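PDB 5K3J: acyl-coenzyme A oxidase acox-1.2 from Caenorhabditis elegans, which catalyses the FAD-dependent first step of peroxisomal beta-oxidation, desaturating the five-carbon omega side chain of ascaroside pheromone CoA esters. Local coordinates for residues I119-S124 and P213-V218; N157-E162 and H281-Y286. All blocks are in the same frame, centred on the assembly; numbering follows the deposited sequence.

Contact 1. Residues I119-S124 and P213-V218; sequences IPTLQS and PHFFMV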
loop_
_atom_site.group_PDB
_atom_site.type_symbol
_atom_site.label_atom_id
_atom_site.label_comp_id
_atom_site.label_asym_id
_atom_site.label_seq_id
_atom_site.Cartn_x
_atom_site.Cartn_y
_atom_site.Cartn_z
ATOM N N ILE A 119 9.631 -24.727 14.572
ATOM C CA ILE A 119 10.293 -25.956 14.140
ATOM C C ILE A 119 11.708 -25.699 13.588
ATOM O O ILE A 119 12.641 -26.422 13.944
ATOM C CB ILE A 119 9.443 -26.710 13.084
ATOM C CG1 ILE A 119 8.225 -27.368 13.734
ATOM C CG2 ILE A 119 10.272 -27.756 12.361
ATOM C CD1 ILE A 119 7.448 -28.258 12.792
ATOM N N PRO A 120 11.882 -24.679 12.718
ATOM C CA PRO A 120 13.245 -24.443 12.227
ATOM C C PRO A 120 14.247 -24.003 13.298
ATOM O O PRO A 120 15.444 -24.190 13.093
ATOM C CB PRO A 120 13.051 -23.333 11.191
ATOM C CG PRO A 120 11.661 -23.501 10.726
ATOM C CD PRO A 120 10.896 -23.904 11.942
ATOM N N THR A 121 13.778 -23.429 14.404
ATOM C CA THR A 121 14.681 -23.010 15.475
ATOM C C THR A 121 15.103 -24.212 16.309
ATOM O O THR A 121 16.253 -24.305 16.740
ATOM C CB THR A 121 14.039 -21.935 16.391
ATOM O OG1 THR A 121 13.993 -20.681 15.699
ATOM C CG2 THR A 121 14.845 -21.753 17.672
ATOM N N LEU A 122 14.177 -25.141 16.526
ATOM C CA LEU A 122 14.500 -26.377 17.227
ATOM C C LEU A 122 15.531 -27.170 16.435
ATOM O O LEU A 122 16.441 -27.771 17.006
ATOM C CB LEU A 122 13.248 -27.224 17.454
ATOM C CG LEU A 122 12.270 -26.744 18.527
ATOM C CD1 LEU A 122 10.989 -27.566 18.474
ATOM C CD2 LEU A 122 12.905 -26.813 19.909
ATOM N N GLN A 123 15.386 -27.153 15.114
ATOM C CA GLN A 123 16.293 -27.865 14.224
ATOM C C GLN A 123 17.711 -27.315 14.298
ATOM O O GLN A 123 18.682 -28.076 14.286
ATOM C CB GLN A 123 15.787 -27.793 12.782
ATOM C CG GLN A 123 14.537 -28.612 12.531
ATOM C CD GLN A 123 13.946 -28.369 11.157
ATOM O OE1 GLN A 123 13.911 -27.239 10.672
ATOM N NE2 GLN A 123 13.478 -29.435 10.523
ATOM N N SER A 124 17.828 -25.995 14.391
ATOM C CA SER A 124 19.127 -25.339 14.307
ATOM C C SER A 124 19.736 -24.997 15.668
ATOM O O SER A 124 20.927 -24.691 15.752
ATOM C CB SER A 124 19.016 -24.062 13.471
ATOM O OG SER A 124 18.067 -23.163 14.026
ATOM N N PRO A 213 21.011 -12.430 24.366
ATOM C CA PRO A 213 19.737 -13.134 24.170
ATOM C C PRO A 213 19.912 -14.625 23.859
ATOM O O PRO A 213 20.788 -14.982 23.069
ATOM C CB PRO A 213 19.122 -12.397 22.982
ATOM C CG PRO A 213 20.296 -11.867 22.231
ATOM C CD PRO A 213 21.294 -11.484 23.272
ATOM N N HIS A 214 19.093 -15.476 24.473
ATOM C CA HIS A 214 19.151 -16.918 24.243
ATOM C C HIS A 214 17.751 -17.509 24.078
ATOM O O HIS A 214 16.758 -16.811 24.264
ATOM C CB HIS A 214 19.882 -17.612 25.393
ATOM C CG HIS A 214 21.365 -17.412 25.376
ATOM N ND1 HIS A 214 21.952 -16.171 25.500
ATOM C CD2 HIS A 214 22.383 -18.297 25.243
ATOM C CE1 HIS A 214 23.265 -16.299 25.443
ATOM N NE2 HIS A 214 23.553 -17.579 25.291
ATOM N N PHE A 215 17.672 -18.790 23.728
ATOM C CA PHE A 215 16.382 -19.435 23.489
ATOM C C PHE A 215 15.973 -20.355 24.637
ATOM O O PHE A 215 16.741 -21.214 25.061
ATOM C CB PHE A 215 16.413 -20.217 22.178
ATOM C CG PHE A 215 16.430 -19.347 20.960
ATOM C CD1 PHE A 215 15.251 -18.847 20.430
ATOM C CD2 PHE A 215 17.627 -19.026 20.345
ATOM C CE1 PHE A 215 15.270 -18.043 19.308
ATOM C CE2 PHE A 215 17.653 -18.225 19.228
ATOM C CZ PHE A 215 16.467 -17.731 18.706
ATOM N N PHE A 216 14.755 -20.163 25.131
ATOM C CA PHE A 216 14.220 -20.980 26.212
ATOM C C PHE A 216 12.855 -21.536 25.828
ATOM O O PHE A 216 11.933 -20.783 25.517
ATOM C CB PHE A 216 14.108 -20.176 27.515
ATOM C CG PHE A 216 15.395 -19.563 27.961
ATOM C CD1 PHE A 216 15.832 -18.376 27.405
ATOM C CD2 PHE A 216 16.160 -20.164 28.944
ATOM C CE1 PHE A 216 17.008 -17.809 27.808
ATOM C CE2 PHE A 216 17.341 -19.597 29.354
ATOM C CZ PHE A 216 17.769 -18.422 28.783
ATOM N N MET A 217 12.737 -22.858 25.841
ATOM C CA MET A 217 11.445 -23.502 25.663
ATOM C C MET A 217 10.560 -23.224 26.865
ATOM O O MET A 217 10.960 -23.452 28.004
ATOM C CB MET A 217 11.611 -25.010 25.466
ATOM C CG MET A 217 10.301 -25.762 25.331
ATOM S SD MET A 217 9.355 -25.264 23.878
ATOM C CE MET A 217 10.430 -25.848 22.573
ATOM N N VAL A 218 9.363 -22.714 26.606
ATOM C CA VAL A 218 8.414 -22.448 27.671
ATOM C C VAL A 218 7.061 -23.048 27.338
ATOM O O VAL A 218 6.500 -22.762 26.281
ATOM C CB VAL A 218 8.255 -20.936 27.913
ATOM C CG1 VAL A 218 7.358 -20.677 29.122
ATOM C CG2 VAL A 218 9.611 -20.288 28.091
#
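Thr121 places its methyl group over one face of the Phe215 ring. CG2 of Thr121 lies 4.2 Å from the centroid of that ring and 18° off its normal, a CH-pi contact. The methyl is shifted toward the CD1/CE1 rim; CD1 of Phe215 is 4.0 Å from CG2 of Thr121. The two side chains approach from opposite directions. The torsion of Thr121 (chi1 -73°) sets OG1 beside the backbone N and CG2 anti to it. OG1 can then turn back into its own helix and bond the carbonyl O of Leu117, leaving the methyl for the ring. A second touch joins Leu122 and Met217, whose side chains cross at about a right angle. Met217 bends at chi2 and chi3, and its CE comes 3.8 Å from CD2 of Leu122.

These four residues are buried, and no hydrogen bond crosses between them. Val201 and Leu199 of the neighbouring strand 197-205 pack on Phe215 and Thr121, and Trp134 packs on Met217. The other flank of the helix is looser. Ile119 and Gln123 are partly exposed there and rest on helix 128-139. His214 and Pro213 are also partly exposed. The arrangement joins helix 112-125 of the N-terminal helical domain to strand 210-219 of the middle beta domain, an interface of the acyl-CoA dehydrogenase and oxidase fold.

Contact 2. Residues N157-E162 and H281-Y286; sequences NLRNLE and HAKIGY. With 6QA (~{S}-[2-[3-[[(2~{R})-4-[[[(2~{R},3~{S},4~{R},5~{R})-5-(6-aminopurin-9-yl)-4-oxidanyl-3-phosphonooxy-oxolan-2-yl]methoxy-oxidanyl-phosphoryl]oxy-oxidanyl-phosphoryl]oxy-3,3-dimethyl-2-oxidanyl-butanoyl]amino]propanoylamino]ethyl] 5-[(2~{R},3~{R},5~{R},6~{S})-6-methyl-3,5-bis(oxidanyl)oxan-2-yl]oxypentanethioate), chain E.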
loop_
_atom_site.group_PDB
_atom_site.type_symbol
_atom_site.label_atom_id
_atom_site.label_comp_id
_atom_site.label_asym_id
_atom_site.label_seq_id
_atom_site.Cartn_x
_atom_site.Cartn_y
_atom_site.Cartn_z
ATOM N N ASN A 157 16.332 -3.977 17.887
ATOM C CA ASN A 157 17.509 -4.078 18.746
ATOM C C ASN A 157 17.410 -5.208 19.771
ATOM O O ASN A 157 16.776 -5.057 20.816
ATOM C CB ASN A 157 17.737 -2.745 19.461
ATOM C CG ASN A 157 18.950 -2.765 20.365
ATOM O OD1 ASN A 157 19.871 -3.556 20.172
ATOM N ND2 ASN A 157 18.955 -1.889 21.364
ATOM N N LEU A 158 18.055 -6.330 19.471
ATOM C CA LEU A 158 18.003 -7.507 20.332
ATOM C C LEU A 158 18.994 -7.429 21.487
ATOM O O LEU A 158 19.017 -8.305 22.354
ATOM C CB LEU A 158 18.266 -8.773 19.511
ATOM C CG LEU A 158 17.257 -9.080 18.397
ATOM C CD1 LEU A 158 17.575 -10.414 17.756
ATOM C CD2 LEU A 158 15.832 -9.061 18.938
ATOM N N ARG A 159 19.822 -6.388 21.490
ATOM C CA ARG A 159 20.830 -6.230 22.533
ATOM C C ARG A 159 20.256 -5.695 23.828
ATOM O O ARG A 159 20.915 -5.713 24.853
ATOM C CB ARG A 159 21.973 -5.313 22.041
ATOM C CG ARG A 159 22.789 -5.862 20.900
ATOM C CD ARG A 159 23.205 -7.312 21.132
ATOM N NE ARG A 159 23.911 -7.502 22.392
ATOM C CZ ARG A 159 24.524 -8.630 22.734
ATOM N NH1 ARG A 159 24.524 -9.670 21.903
ATOM N NH2 ARG A 159 25.145 -8.715 23.901
ATOM N N ASN A 160 19.034 -5.191 23.767
ATOM C CA ASN A 160 18.444 -4.559 24.938
ATOM C C ASN A 160 17.019 -4.992 25.225
ATOM O O ASN A 160 16.197 -4.181 25.638
ATOM C CB ASN A 160 18.489 -3.023 24.809
ATOM C CG ASN A 160 19.903 -2.484 24.748
ATOM O OD1 ASN A 160 20.581 -2.607 23.727
ATOM N ND2 ASN A 160 20.352 -1.871 25.835
ATOM N N LEU A 161 16.730 -6.268 24.994
ATOM C CA LEU A 161 15.450 -6.843 25.399
ATOM C C LEU A 161 15.361 -6.833 26.923
ATOM O O LEU A 161 16.368 -7.016 27.605
ATOM C CB LEU A 161 15.283 -8.271 24.870
ATOM C CG LEU A 161 15.517 -8.517 23.376
ATOM C CD1 LEU A 161 15.338 -10.004 23.055
ATOM C CD2 LEU A 161 14.614 -7.650 22.501
ATOM N N GLU A 162 14.164 -6.620 27.457
ATOM C CA GLU A 162 14.000 -6.462 28.901
ATOM C C GLU A 162 13.553 -7.748 29.605
ATOM O O GLU A 162 13.465 -7.791 30.833
ATOM C CB GLU A 162 13.002 -5.335 29.187
ATOM C CG GLU A 162 13.241 -4.062 28.379
ATOM C CD GLU A 162 12.156 -3.023 28.602
ATOM O OE1 GLU A 162 12.053 -2.497 29.730
ATOM O OE2 GLU A 162 11.405 -2.730 27.647
ATOM N N HIS A 281 30.594 -19.384 16.703
ATOM C CA HIS A 281 30.409 -18.069 16.106
ATOM C C HIS A 281 29.311 -17.321 16.844
ATOM O O HIS A 281 28.147 -17.715 16.795
ATOM C CB HIS A 281 30.063 -18.189 14.619
ATOM C CG HIS A 281 29.906 -16.871 13.923
ATOM N ND1 HIS A 281 28.770 -16.097 14.035
ATOM C CD2 HIS A 281 30.739 -16.197 13.094
ATOM C CE1 HIS A 281 28.912 -15.001 13.312
ATOM N NE2 HIS A 281 30.098 -15.037 12.730
ATOM N N ALA A 282 29.682 -16.251 17.538
ATOM C CA ALA A 282 28.699 -15.430 18.227
ATOM C C ALA A 282 27.766 -14.785 17.214
ATOM O O ALA A 282 28.162 -13.832 16.543
ATOM C CB ALA A 282 29.379 -14.373 19.077
ATOM N N LYS A 283 26.556 -15.352 17.127
ATOM C CA LYS A 283 25.406 -14.956 16.286
ATOM C C LYS A 283 24.823 -16.194 15.617
ATOM O O LYS A 283 24.125 -16.090 14.611
ATOM C CB LYS A 283 25.747 -13.919 15.211
ATOM C CG LYS A 283 25.336 -12.497 15.567
ATOM C CD LYS A 283 25.591 -12.188 17.035
ATOM C CE LYS A 283 25.661 -10.695 17.276
ATOM N NZ LYS A 283 25.802 -10.363 18.721
ATOM N N ILE A 284 25.115 -17.363 16.177
ATOM C CA ILE A 284 24.592 -18.611 15.638
ATOM C C ILE A 284 23.097 -18.737 15.905
ATOM O O ILE A 284 22.402 -19.518 15.255
ATOM C CB ILE A 284 25.325 -19.840 16.227
ATOM C CG1 ILE A 284 25.681 -19.613 17.705
ATOM C CG2 ILE A 284 26.579 -20.141 15.420
ATOM C CD1 ILE A 284 24.560 -19.929 18.689
ATOM N N GLY A 285 22.605 -17.953 16.857
ATOM C CA GLY A 285 21.231 -18.067 17.306
ATOM C C GLY A 285 20.228 -17.396 16.390
ATOM O O GLY A 285 19.044 -17.730 16.405
ATOM N N TYR A 286 20.700 -16.452 15.582
ATOM C CA TYR A 286 19.815 -15.725 14.676
ATOM C C TYR A 286 19.515 -16.549 13.423
ATOM O O TYR A 286 18.958 -16.032 12.455
ATOM C CB TYR A 286 20.423 -14.375 14.267
ATOM C CG TYR A 286 20.706 -13.401 15.397
ATOM C CD1 TYR A 286 20.309 -13.671 16.703
ATOM C CD2 TYR A 286 21.368 -12.201 15.150
ATOM C CE1 TYR A 286 20.575 -12.780 17.730
ATOM C CE2 TYR A 286 21.633 -11.304 16.169
ATOM C CZ TYR A 286 21.236 -11.598 17.456
ATOM O OH TYR A 286 21.503 -10.702 18.466
HETATM P P26 6QA E . 22.382 -7.100 17.479
HETATM P P29 6QA E . 25.332 -6.489 17.650
HETATM P P50 6QA E . 29.407 -5.107 12.106
HETATM O O01 6QA E . 6.125 -14.637 5.323
HETATM C C02 6QA E . 6.787 -15.352 6.389
HETATM C C03 6QA E . 6.148 -14.746 7.649
HETATM O O04 6QA E . 6.836 -15.072 8.768
HETATM C C05 6QA E . 7.994 -14.337 9.007
HETATM C C06 6QA E . 7.836 -13.633 10.383
HETATM C C07 6QA E . 9.243 -13.524 11.016
HETATM C C08 6QA E . 9.092 -13.412 12.532
HETATM C C09 6QA E . 9.707 -12.174 13.036
HETATM S S10 6QA E . 10.894 -12.451 14.448
HETATM C C11 6QA E . 12.525 -11.694 14.199
HETATM C C12 6QA E . 12.606 -10.650 13.125
HETATM N N13 6QA E . 13.238 -9.512 13.679
HETATM C C14 6QA E . 14.518 -9.043 13.187
HETATM C C15 6QA E . 15.183 -7.766 13.816
HETATM C C16 6QA E . 16.594 -8.186 14.349
HETATM N N17 6QA E . 17.633 -7.213 13.963
HETATM C C18 6QA E . 18.851 -7.153 14.781
HETATM C C19 6QA E . 19.948 -6.159 14.406
HETATM O O20 6QA E . 19.482 -5.323 13.371
HETATM C C21 6QA E . 21.241 -6.883 13.937
HETATM C C22 6QA E . 22.280 -5.690 13.758
HETATM C C23 6QA E . 20.940 -7.670 12.619
HETATM C C24 6QA E . 21.840 -7.876 14.928
HETATM O O25 6QA E . 22.740 -7.238 15.858
HETATM O O27 6QA E . 21.138 -6.240 17.747
HETATM O O28 6QA E . 23.761 -6.391 18.193
HETATM O O30 6QA E . 26.094 -7.380 18.636
HETATM O O31 6QA E . 25.342 -7.083 16.077
HETATM C C32 6QA E . 25.933 -6.397 15.040
HETATM C C33 6QA E . 27.305 -7.126 14.720
HETATM O O34 6QA E . 27.162 -8.396 14.740
HETATM C C35 6QA E . 27.383 -9.000 13.247
HETATM N N36 6QA E . 26.203 -9.801 12.884
HETATM C C37 6QA E . 24.928 -9.455 13.080
HETATM N N38 6QA E . 24.099 -10.407 12.651
HETATM C C39 6QA E . 24.862 -11.424 12.157
HETATM C C40 6QA E . 26.198 -11.051 12.309
HETATM N N41 6QA E . 27.177 -11.901 11.895
HETATM C C42 6QA E . 26.853 -13.072 11.346
HETATM N N43 6QA E . 25.574 -13.470 11.188
HETATM C C44 6QA E . 24.564 -12.690 11.574
HETATM N N45 6QA E . 23.173 -13.122 11.402
HETATM C C46 6QA E . 27.580 -8.005 12.438
HETATM O O47 6QA E . 28.841 -8.210 11.652
HETATM C C48 6QA E . 27.717 -6.744 13.287
HETATM O O49 6QA E . 29.018 -6.255 13.279
HETATM O O51 6QA E . 29.743 -3.815 12.789
HETATM O O52 6QA E . 28.215 -4.905 11.156
HETATM O O53 6QA E . 30.569 -5.601 11.290
HETATM O O54 6QA E . 25.940 -5.108 17.647
HETATM O O55 6QA E . 22.174 -8.477 18.082
HETATM O O56 6QA E . 18.969 -7.864 15.736
HETATM O O57 6QA E . 15.090 -9.605 12.315
HETATM O O58 6QA E . 9.378 -11.114 12.517
HETATM O O59 6QA E . 4.785 -15.217 7.824
HETATM C C60 6QA E . 4.700 -16.646 7.876
HETATM C C61 6QA E . 3.235 -16.902 8.149
HETATM C C62 6QA E . 5.245 -17.277 6.567
HETATM C C63 6QA E . 6.602 -16.810 6.252
HETATM O O64 6QA E . 5.288 -18.739 6.724
#
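Leu158 and Tyr286 meet from opposite directions beside the bound ascaroside-CoA. CD1 of Leu158 sits over one face of the Tyr286 ring, 4.2 Å from its centroid and 28° off the normal. The same residues touch the ligand. CG of Leu158 is 3.4 Å from O56, an amide oxygen of the pantetheine arm. The hydroxyl of Tyr286 donates a hydrogen bond to diphosphate oxygen O55, which lies at the ring edge, in plane. Its modelled length is too short to be relied on. Lys283 NZ gives a hydrogen bond of 3.0 Å to O30 on the other phosphate of the pair. Lower in its chain, Lys283 CG rests 3.6 Å from adenine atom C39. Arg159 bends at chi2 and chi3 and runs its CG and CD alongside the diphosphate. Its NH1 ends 3.5 Å from Lys283 NZ, two donors not bonded to each other.

Asn157 shapes the loop behind this shell. Its OD1 accepts from Arg159 N at 3.1 Å, an Asx turn, with the donor above the carbonyl plane. ND2 of Asn157 bonds Asn160 OD1 and also Glu329 OE2 of the second subunit. With an alanine here the amide is gone; the Asx turn would probably not hold, and Asn160 OD1 and that Glu329 would probably be left without this donor.

Tyr286 stands at the N-cap position of helix 287-315, and its side chain packs on Pro213. Lys283 and Tyr286 belong to the substrate-binding site, where the positive charges of Lys283 and Arg159 probably offset part of the diphosphate charge.

From the N terminus, after several earlier helices, the chain meets helix 112-125, then the loop 157-162, then strand 210-219 and the loop leading into helix 287-315. Contact 1 closes a loop of 88 residues when 213-218 returns to 119-124. Contact 2 closes one of 118 residues, rich in strand and without helix, when 281-286 reaches 157-162. The segments alternate, so the two closures cross. Their centres are about 13 Å apart and they touch directly: CE2 of Phe215 packs on Gly285 O, and Pro213 CG lies 3.8 Å from Leu158 O. The two contacts tie the N-terminal helices, the beta domain and the start of helix 287-315 together beside the CoA pocket.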